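Local coordinates for protein endopolygalacturonase (Chondrostereum purpureum, PDB 1K5C) that probably hydrolyses the alpha-1,4 links between galacturonate units within polygalacturonate chains, as a family 28 glycoside hydrolase, at residues Lys111-Asn116 with Gly135-Asp140; Ile164-Val169 with Phe186-Cys191. All blocks are in the same frame, centred on the assembly; numbering follows the deposited sequence.

Overall arrangement
Contacts 1 and 2 join successive coils of one right-handed parallel beta-helix, with centres 11 Å apart. The middle two strands, 130-139 of contact 1 and 162-170 of contact 2, are neighbours: Val-138 N lies 2.8 Å from Ile-168 O, and Ile-168 N 2.9 Å from Ile-136 O, both probable hydrogen bonds. The result is four neighbouring strands in sequence order. The C-terminal ends of 135-140, 164-169 and 186-191 run toward the galacturonate site: the side chains of Asp-140 and Val-169 each lie about 8 Å from that of Asp-173, and that of Cys-191 about 9 Å from that of His-195. Asp-173 and His-195 bind galacturonate in another structure of this protein; no such ligand is bound here.

Contact 1: Lys111-Asn116 with Gly135-Asp140; sequences KFEVLN and GITVDD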
ATOM      1  N   LYS A 111     -11.236   9.819   6.273  1.00 11.27           N
ATOM      2  CA  LYS A 111     -11.173  10.110   7.718  1.00 11.70           C
ATOM      3  C   LYS A 111     -11.680   8.987   8.578  1.00 11.13           C
ATOM      4  O   LYS A 111     -12.572   9.102   9.419  1.00 11.81           O
ATOM      5  CB  LYS A 111     -11.919  11.422   8.016  1.00 13.51           C
ATOM      6  CG  LYS A 111     -11.189  12.653   7.463  1.00 16.55           C
ATOM      7  CD  LYS A 111      -9.933  12.952   8.291  1.00 21.80           C
ATOM      8  CE  LYS A 111      -9.275  14.255   7.974  1.00 41.18           C
ATOM      9  NZ  LYS A 111      -8.225  14.427   9.050  1.00 38.78           N
ATOM     10  N   PHE A 112     -11.066   7.787   8.384  1.00 11.82           N
ATOM     11  CA  PHE A 112     -11.220   6.721   9.383  1.00 11.65           C
ATOM     12  C   PHE A 112      -9.856   6.088   9.604  1.00 10.84           C
ATOM     13  O   PHE A 112      -8.887   6.337   8.869  1.00 11.62           O
ATOM     14  CB  PHE A 112     -12.288   5.691   8.985  1.00 11.93           C
ATOM     15  CG  PHE A 112     -12.006   4.967   7.692  1.00 12.10           C
ATOM     16  CD1 PHE A 112     -11.216   3.830   7.671  1.00 12.68           C
ATOM     17  CD2 PHE A 112     -12.591   5.450   6.505  1.00 13.79           C
ATOM     18  CE1 PHE A 112     -11.026   3.131   6.474  1.00 14.29           C
ATOM     19  CE2 PHE A 112     -12.397   4.775   5.326  1.00 15.23           C
ATOM     20  CZ  PHE A 112     -11.599   3.628   5.299  1.00 15.22           C
ATOM     21  N   GLU A 113      -9.815   5.238  10.630  1.00 11.14           N
ATOM     22  CA  GLU A 113      -8.576   4.563  11.028  1.00 10.93           C
ATOM     23  C   GLU A 113      -8.802   3.061  11.028  1.00 10.69           C
ATOM     24  O   GLU A 113      -9.839   2.575  11.485  1.00 11.66           O
ATOM     25  CB  GLU A 113      -8.175   5.016  12.436  1.00 11.84           C
ATOM     26  CG  GLU A 113      -7.011   4.207  13.034  1.00 12.29           C
ATOM     27  CD  GLU A 113      -6.516   4.798  14.310  1.00 14.56           C
ATOM     28  OE1 GLU A 113      -6.131   5.947  14.370  1.00 29.66           O
ATOM     29  OE2 GLU A 113      -6.407   4.051  15.269  1.00 19.90           O
ATOM     30  N   VAL A 114      -7.814   2.349  10.514  1.00 10.50           N
ATOM     31  CA  VAL A 114      -7.675   0.910  10.721  1.00 10.83           C
ATOM     32  C   VAL A 114      -6.639   0.733  11.818  1.00 10.96           C
ATOM     33  O   VAL A 114      -5.502   1.189  11.649  1.00 12.75           O
ATOM     34  CB  VAL A 114      -7.246   0.220   9.407  1.00 12.79           C
ATOM     35  CG1 VAL A 114      -6.897  -1.219   9.683  1.00 19.05           C
ATOM     36  CG2 VAL A 114      -8.369   0.401   8.363  1.00 17.26           C
ATOM     37  N   LEU A 115      -7.055   0.121  12.915  1.00 10.83           N
ATOM     38  CA  LEU A 115      -6.187  -0.062  14.084  1.00 10.93           C
ATOM     39  C   LEU A 115      -5.839  -1.557  14.205  1.00 10.65           C
ATOM     40  O   LEU A 115      -6.742  -2.416  14.292  1.00 11.23           O
ATOM     41  CB  LEU A 115      -6.931   0.397  15.331  1.00 11.30           C
ATOM     42  CG  LEU A 115      -6.213   0.147  16.667  1.00 11.26           C
ATOM     43  CD1 LEU A 115      -4.897   0.963  16.772  1.00 12.33           C
ATOM     44  CD2 LEU A 115      -7.123   0.516  17.830  1.00 13.16           C
ATOM     45  N   ASN A 116      -4.549  -1.864  14.219  1.00 10.23           N
ATOM     46  CA  ASN A 116      -4.092  -3.233  14.513  1.00 10.64           C
ATOM     47  C   ASN A 116      -4.747  -4.296  13.608  1.00 10.28           C
ATOM     48  O   ASN A 116      -5.394  -5.243  14.063  1.00 10.81           O
ATOM     49  CB  ASN A 116      -4.258  -3.540  16.001  1.00 11.02           C
ATOM     50  CG  ASN A 116      -3.461  -2.542  16.832  1.00 11.21           C
ATOM     51  OD1 ASN A 116      -2.403  -2.055  16.369  1.00 11.44           O
ATOM     52  ND2 ASN A 116      -3.948  -2.272  18.032  1.00 11.72           N
ATOM     53  N   GLY A 135      -7.146  10.763   3.907  1.00 11.13           N
ATOM     54  CA  GLY A 135      -7.139  11.010   5.356  1.00 11.89           C
ATOM     55  C   GLY A 135      -7.406   9.766   6.176  1.00 11.56           C
ATOM     56  O   GLY A 135      -7.950   9.880   7.273  1.00 13.10           O
ATOM     57  N   ILE A 136      -6.977   8.611   5.675  1.00 11.18           N
ATOM     58  CA  ILE A 136      -7.095   7.337   6.379  1.00 11.26           C
ATOM     59  C   ILE A 136      -5.791   7.073   7.131  1.00 11.15           C
ATOM     60  O   ILE A 136      -4.710   7.263   6.581  1.00 11.86           O
ATOM     61  CB  ILE A 136      -7.449   6.225   5.397  1.00 12.66           C
ATOM     62  CG1 ILE A 136      -8.923   6.530   4.854  1.00 17.59           C
ATOM     63  CG2 ILE A 136      -7.403   4.835   6.048  1.00 12.76           C
ATOM     64  CD1 ILE A 136      -9.154   5.661   3.656  1.00 20.87           C
ATOM     65  N   THR A 137      -5.942   6.600   8.373  1.00 10.98           N
ATOM     66  CA  THR A 137      -4.777   6.183   9.155  1.00 11.01           C
ATOM     67  C   THR A 137      -4.782   4.661   9.292  1.00 10.98           C
ATOM     68  O   THR A 137      -5.814   4.104   9.734  1.00 12.54           O
ATOM     69  CB  THR A 137      -4.794   6.815  10.548  1.00 11.96           C
ATOM     70  OG1 THR A 137      -4.717   8.239  10.402  1.00 12.63           O
ATOM     71  CG2 THR A 137      -3.657   6.338  11.425  1.00 13.46           C
ATOM     72  N   VAL A 138      -3.680   4.014   8.962  1.00 10.48           N
ATOM     73  CA  VAL A 138      -3.464   2.597   9.313  1.00 10.36           C
ATOM     74  C   VAL A 138      -2.480   2.642  10.487  1.00 10.47           C
ATOM     75  O   VAL A 138      -1.282   2.902  10.292  1.00 11.46           O
ATOM     76  CB  VAL A 138      -2.917   1.769   8.137  1.00 10.91           C
ATOM     77  CG1 VAL A 138      -2.599   0.356   8.632  1.00 11.94           C
ATOM     78  CG2 VAL A 138      -3.939   1.763   7.009  1.00 11.92           C
ATOM     79  N   ASP A 139      -3.007   2.447  11.697  1.00 10.62           N
ATOM     80  CA  ASP A 139      -2.180   2.459  12.894  1.00 11.06           C
ATOM     81  C   ASP A 139      -1.950   1.010  13.335  1.00 10.43           C
ATOM     82  O   ASP A 139      -2.762   0.427  14.052  1.00 10.83           O
ATOM     83  CB  ASP A 139      -2.805   3.270  14.024  1.00 11.77           C
ATOM     84  CG  ASP A 139      -1.911   3.342  15.223  1.00 12.77           C
ATOM     85  OD1 ASP A 139      -0.935   2.566  15.315  1.00 12.34           O
ATOM     86  OD2 ASP A 139      -2.175   4.208  16.108  1.00 16.65           O
ATOM     87  N   ASP A 140      -0.810   0.457  12.846  1.00 10.75           N
ATOM     88  CA  ASP A 140      -0.320  -0.817  13.286  1.00 10.52           C
ATOM     89  C   ASP A 140       0.972  -0.653  14.101  1.00 10.90           C
ATOM     90  O   ASP A 140       1.778  -1.576  14.221  1.00 11.40           O
ATOM     91  CB  ASP A 140      -0.094  -1.786  12.100  1.00 11.04           C
ATOM     92  CG  ASP A 140      -1.371  -2.299  11.543  1.00 10.48           C
ATOM     93  OD1 ASP A 140      -2.454  -2.187  12.103  1.00 11.31           O
ATOM     94  OD2 ASP A 140      -1.250  -2.887  10.384  1.00 11.45           O
TER
HETATM   95  O   HOH W   1      -4.448   5.022  17.055  1.00 32.38           O
HETATM   96  O   HOH W   2      -1.131   0.262  16.979  1.00 12.28           O
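Phe-112 and Ile-136 meet on the inward side, their side chains running side by side. CG1 of Ile-136 sits over one face of the phenyl ring, 4.0 Å from its centroid, a CH-pi contact, while CD1 closes to 3.6 Å from Phe-112 CZ. CG of Phe-112 lies between the backbone N and the carbonyl carbon (chi1 61°). Val-114 and Val-138 extend this buried face more loosely, and Leu-101 and Ile-122 of another sheet pack against it. Backbone bonds tie the two strands in parallel register, their axes 11° apart: Thr-137 N to Phe-112 O, Val-114 N to Thr-137 O at 2.8 Å, Asp-139 N to Val-114 O, and Asn-116 N to Asp-139 O at 2.9 Å. Beyond the strand, buried Asp-140 is hydrogen-bonded through OD2 to Ser-117 OG. The outward face is mostly polar, with Leu-115 CD1 3.5 Å from Asp-139 O. Glu-113 reaches out extended alongside Asp-139, the carboxylate planes 61° apart and OE2 4.3 Å from Asp-139 OD2. One water donates to both oxygens, 2.8 Å to Glu-113 OE2 and 2.6 Å to Asp-139 OD2, which would ease the repulsion of like charges. Asp-139 OD1 also takes the N-H of Phe-141. Such in-register parallel strands, apolar inside and hydrated outside, are typical of successive coils in the right-handed parallel beta-helix of family 28.

Contact 2: Ile164-Val169 with Phe186-Cys191; sequences IQNCIV and FENNQC
Asn-189 reaches across to Cys-167 and Ile-164 with both ends of its amide. Its CB lies 3.5 Å from Cys-167 O; CG stands anti to the carbonyl carbon, beside the backbone N (chi1 -57°). From there OD1 accepts the N-H of Cys-167 at 2.8 Å, with that N tilted slightly from the amide carbonyl plane, and also comes close to Cys-167 CB. ND2 donates to Ile-164 O at 3.1 Å in an almost straight bond (173°), with the oxygen in the plane of the asparagine amide; relative to the Ile-164 carbonyl, the donor stands well above its plane. The same ND2 rests over the centre of one face of the Phe-186 ring, 3.1 Å above it. Ile-164 O is thus gripped twice, since Glu-187 N also donates to it. An alanine here would probably leave the buried N-H of Cys-167 without its acceptor and the face of Phe-186 without its amide cover, although Ile-164 O would keep the Glu-187 bond. Asn-166 and Asn-188, both with positive phi, make the bend; Asn-166 OD1 lies 3.7 Å from Asn-188 CB, and its ND2 is hydrogen-bonded to Asp-134 OD1. Past the bend the strands pair again, Gln-190 N to Cys-167 O and Val-169 N to Gln-190 O. On the inward face, Ile-164 CG2 meets Phe-186 CD1 at 3.8 Å. Outside, a water joins Gln-165 OE1 to Glu-187 OE1; the latter also forms a salt bridge with Arg-185, and Gln-165 NE2 is hydrogen-bonded to Asp-134 OD2. Asn-189 also touches Asn-216 on the next coil, consistent with the asparagine ladder known from parallel beta-helices such as pectate lyases.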
ATOM      1  N   ILE A 164      -4.742   7.859  -3.462  1.00 10.76           N
ATOM      2  CA  ILE A 164      -4.620   7.703  -2.032  1.00 10.53           C
ATOM      3  C   ILE A 164      -3.816   8.906  -1.548  1.00 10.69           C
ATOM      4  O   ILE A 164      -2.656   9.082  -1.998  1.00 11.07           O
ATOM      5  CB  ILE A 164      -3.932   6.358  -1.673  1.00 10.67           C
ATOM      6  CG1 ILE A 164      -4.853   5.201  -2.123  1.00 11.34           C
ATOM      7  CG2 ILE A 164      -3.581   6.304  -0.192  1.00 11.95           C
ATOM      8  CD1 ILE A 164      -4.174   3.844  -2.139  1.00 13.01           C
ATOM      9  N   GLN A 165      -4.440   9.741  -0.707  1.00 10.65           N
ATOM     10  CA  GLN A 165      -3.800  11.026  -0.362  1.00 10.82           C
ATOM     11  C   GLN A 165      -4.075  11.330   1.096  1.00 10.60           C
ATOM     12  O   GLN A 165      -5.121  10.948   1.673  1.00 11.08           O
ATOM     13  CB  GLN A 165      -4.280  12.162  -1.252  1.00 11.95           C
ATOM     14  CG  GLN A 165      -5.801  12.395  -1.211  1.00 12.76           C
ATOM     15  CD  GLN A 165      -6.260  13.446  -2.230  1.00 14.60           C
ATOM     16  OE1 GLN A 165      -5.652  13.635  -3.252  1.00 17.79           O
ATOM     17  NE2 GLN A 165      -7.404  14.079  -1.900  1.00 17.50           N
ATOM     18  N   ASN A 166      -3.128  12.091   1.703  1.00 10.78           N
ATOM     19  CA  ASN A 166      -3.321  12.593   3.062  1.00 11.17           C
ATOM     20  C   ASN A 166      -3.479  11.450   4.085  1.00 10.91           C
ATOM     21  O   ASN A 166      -4.044  11.683   5.164  1.00 12.23           O
ATOM     22  CB  ASN A 166      -4.510  13.573   3.219  1.00 12.13           C
ATOM     23  CG  ASN A 166      -4.422  14.675   2.195  1.00 13.21           C
ATOM     24  OD1 ASN A 166      -3.371  15.265   1.973  1.00 15.16           O
ATOM     25  ND2 ASN A 166      -5.550  14.970   1.551  1.00 15.19           N
ATOM     26  N   CYS A 167      -2.934  10.284   3.802  1.00 10.96           N
ATOM     27  CA  CYS A 167      -3.043   9.132   4.708  1.00 11.02           C
ATOM     28  C   CYS A 167      -1.791   9.003   5.563  1.00 11.05           C
ATOM     29  O   CYS A 167      -0.724   9.607   5.273  1.00 12.21           O
ATOM     30  CB  CYS A 167      -3.283   7.870   3.883  1.00 11.10           C
ATOM     31  SG  CYS A 167      -4.888   7.826   3.042  1.00 11.34           S
ATOM     32  N   ILE A 168      -1.913   8.196   6.616  1.00 11.24           N
ATOM     33  CA  ILE A 168      -0.830   7.946   7.567  1.00 11.41           C
ATOM     34  C   ILE A 168      -0.750   6.435   7.777  1.00 11.42           C
ATOM     35  O   ILE A 168      -1.779   5.822   8.047  1.00 12.10           O
ATOM     36  CB  ILE A 168      -1.086   8.653   8.912  1.00 12.72           C
ATOM     37  CG1 ILE A 168      -1.125  10.173   8.705  1.00 15.05           C
ATOM     38  CG2 ILE A 168      -0.094   8.217   9.962  1.00 14.54           C
ATOM     39  CD1 ILE A 168      -1.593  10.953   9.914  1.00 20.52           C
ATOM     40  N   VAL A 169       0.428   5.851   7.624  1.00 11.07           N
ATOM     41  CA  VAL A 169       0.606   4.420   7.857  1.00 11.00           C
ATOM     42  C   VAL A 169       1.787   4.190   8.787  1.00 11.20           C
ATOM     43  O   VAL A 169       2.913   4.600   8.486  1.00 13.65           O
ATOM     44  CB  VAL A 169       0.866   3.647   6.508  1.00 11.47           C
ATOM     45  CG1 VAL A 169       1.094   2.182   6.817  1.00 11.92           C
ATOM     46  CG2 VAL A 169      -0.277   3.887   5.535  1.00 11.88           C
ATOM     47  N   PHE A 186      -0.370   8.379  -5.416  1.00 10.47           N
ATOM     48  CA  PHE A 186      -0.121   8.236  -3.974  1.00 10.27           C
ATOM     49  C   PHE A 186       0.520   9.590  -3.565  1.00 10.17           C
ATOM     50  O   PHE A 186       1.704   9.807  -3.893  1.00 10.44           O
ATOM     51  CB  PHE A 186       0.767   7.051  -3.710  1.00 10.89           C
ATOM     52  CG  PHE A 186       0.991   6.713  -2.239  1.00 10.36           C
ATOM     53  CD1 PHE A 186      -0.041   6.099  -1.524  1.00 10.68           C
ATOM     54  CD2 PHE A 186       2.198   6.977  -1.609  1.00 10.92           C
ATOM     55  CE1 PHE A 186       0.172   5.759  -0.170  1.00 11.03           C
ATOM     56  CE2 PHE A 186       2.402   6.639  -0.269  1.00 11.29           C
ATOM     57  CZ  PHE A 186       1.391   6.019   0.441  1.00 11.49           C
ATOM     58  N   GLU A 187      -0.257  10.481  -2.950  1.00 10.84           N
ATOM     59  CA  GLU A 187       0.183  11.855  -2.765  1.00 10.68           C
ATOM     60  C   GLU A 187      -0.027  12.336  -1.316  1.00 10.49           C
ATOM     61  O   GLU A 187      -1.086  12.169  -0.714  1.00 11.13           O
ATOM     62  CB  GLU A 187      -0.571  12.800  -3.729  1.00 11.63           C
ATOM     63  CG  GLU A 187      -0.104  14.244  -3.627  1.00 12.72           C
ATOM     64  CD  GLU A 187      -0.507  15.109  -4.806  1.00 13.85           C
ATOM     65  OE1 GLU A 187      -1.468  14.793  -5.516  1.00 16.56           O
ATOM     66  OE2 GLU A 187       0.154  16.169  -4.984  1.00 17.95           O
ATOM     67  N   ASN A 188       1.018  12.999  -0.789  1.00 10.71           N
ATOM     68  CA  ASN A 188       0.921  13.699   0.513  1.00 11.12           C
ATOM     69  C   ASN A 188       0.552  12.745   1.634  1.00 11.05           C
ATOM     70  O   ASN A 188      -0.215  13.107   2.551  1.00 12.26           O
ATOM     71  CB  ASN A 188      -0.044  14.886   0.429  1.00 12.17           C
ATOM     72  CG  ASN A 188       0.434  15.982  -0.502  1.00 14.10           C
ATOM     73  OD1 ASN A 188       1.592  15.992  -0.959  1.00 15.06           O
ATOM     74  ND2 ASN A 188      -0.431  16.900  -0.863  1.00 18.92           N
ATOM     75  N   ASN A 189       1.158  11.553   1.623  1.00 10.68           N
ATOM     76  CA  ASN A 189       0.990  10.573   2.689  1.00 10.60           C
ATOM     77  C   ASN A 189       2.234  10.533   3.599  1.00 10.94           C
ATOM     78  O   ASN A 189       3.299  10.989   3.182  1.00 12.59           O
ATOM     79  CB  ASN A 189       0.749   9.167   2.076  1.00 11.23           C
ATOM     80  CG  ASN A 189      -0.439   9.201   1.171  1.00 10.45           C
ATOM     81  OD1 ASN A 189      -1.586   9.298   1.582  1.00 11.47           O
ATOM     82  ND2 ASN A 189      -0.177   9.101  -0.130  1.00 10.90           N
ATOM     83  N   GLN A 190       2.054   9.972   4.786  1.00 11.11           N
ATOM     84  CA  GLN A 190       3.151   9.807   5.751  1.00 11.44           C
ATOM     85  C   GLN A 190       3.277   8.318   6.097  1.00 11.64           C
ATOM     86  O   GLN A 190       2.279   7.705   6.529  1.00 14.71           O
ATOM     87  CB  GLN A 190       2.845  10.586   7.016  1.00 13.11           C
ATOM     88  CG  GLN A 190       2.884  12.107   6.753  1.00 17.81           C
ATOM     89  CD  GLN A 190       2.312  12.741   7.988  1.00 20.84           C
ATOM     90  OE1 GLN A 190       2.853  12.660   9.090  1.00 35.32           O
ATOM     91  NE2 GLN A 190       1.197  13.388   7.747  1.00 32.38           N
ATOM     92  N   CYS A 191       4.459   7.764   5.909  1.00 11.33           N
ATOM     93  CA  CYS A 191       4.763   6.363   6.124  1.00 11.35           C
ATOM     94  C   CYS A 191       5.851   6.213   7.152  1.00 11.29           C
ATOM     95  O   CYS A 191       6.900   6.850   6.982  1.00 12.54           O
ATOM     96  CB  CYS A 191       5.269   5.754   4.784  1.00 12.56           C
ATOM     97  SG  CYS A 191       4.162   5.859   3.383  1.00 12.64           S
TER
HETATM   98  O   HOH W   3      -3.821  13.485  -5.116  1.00 20.74           O
HETATM   99  O   HOH W   4      -1.364  15.788   3.942  1.00 33.51           O
HETATM  100  O   HOH W   5      -0.467  12.504   5.417  1.00 20.04           O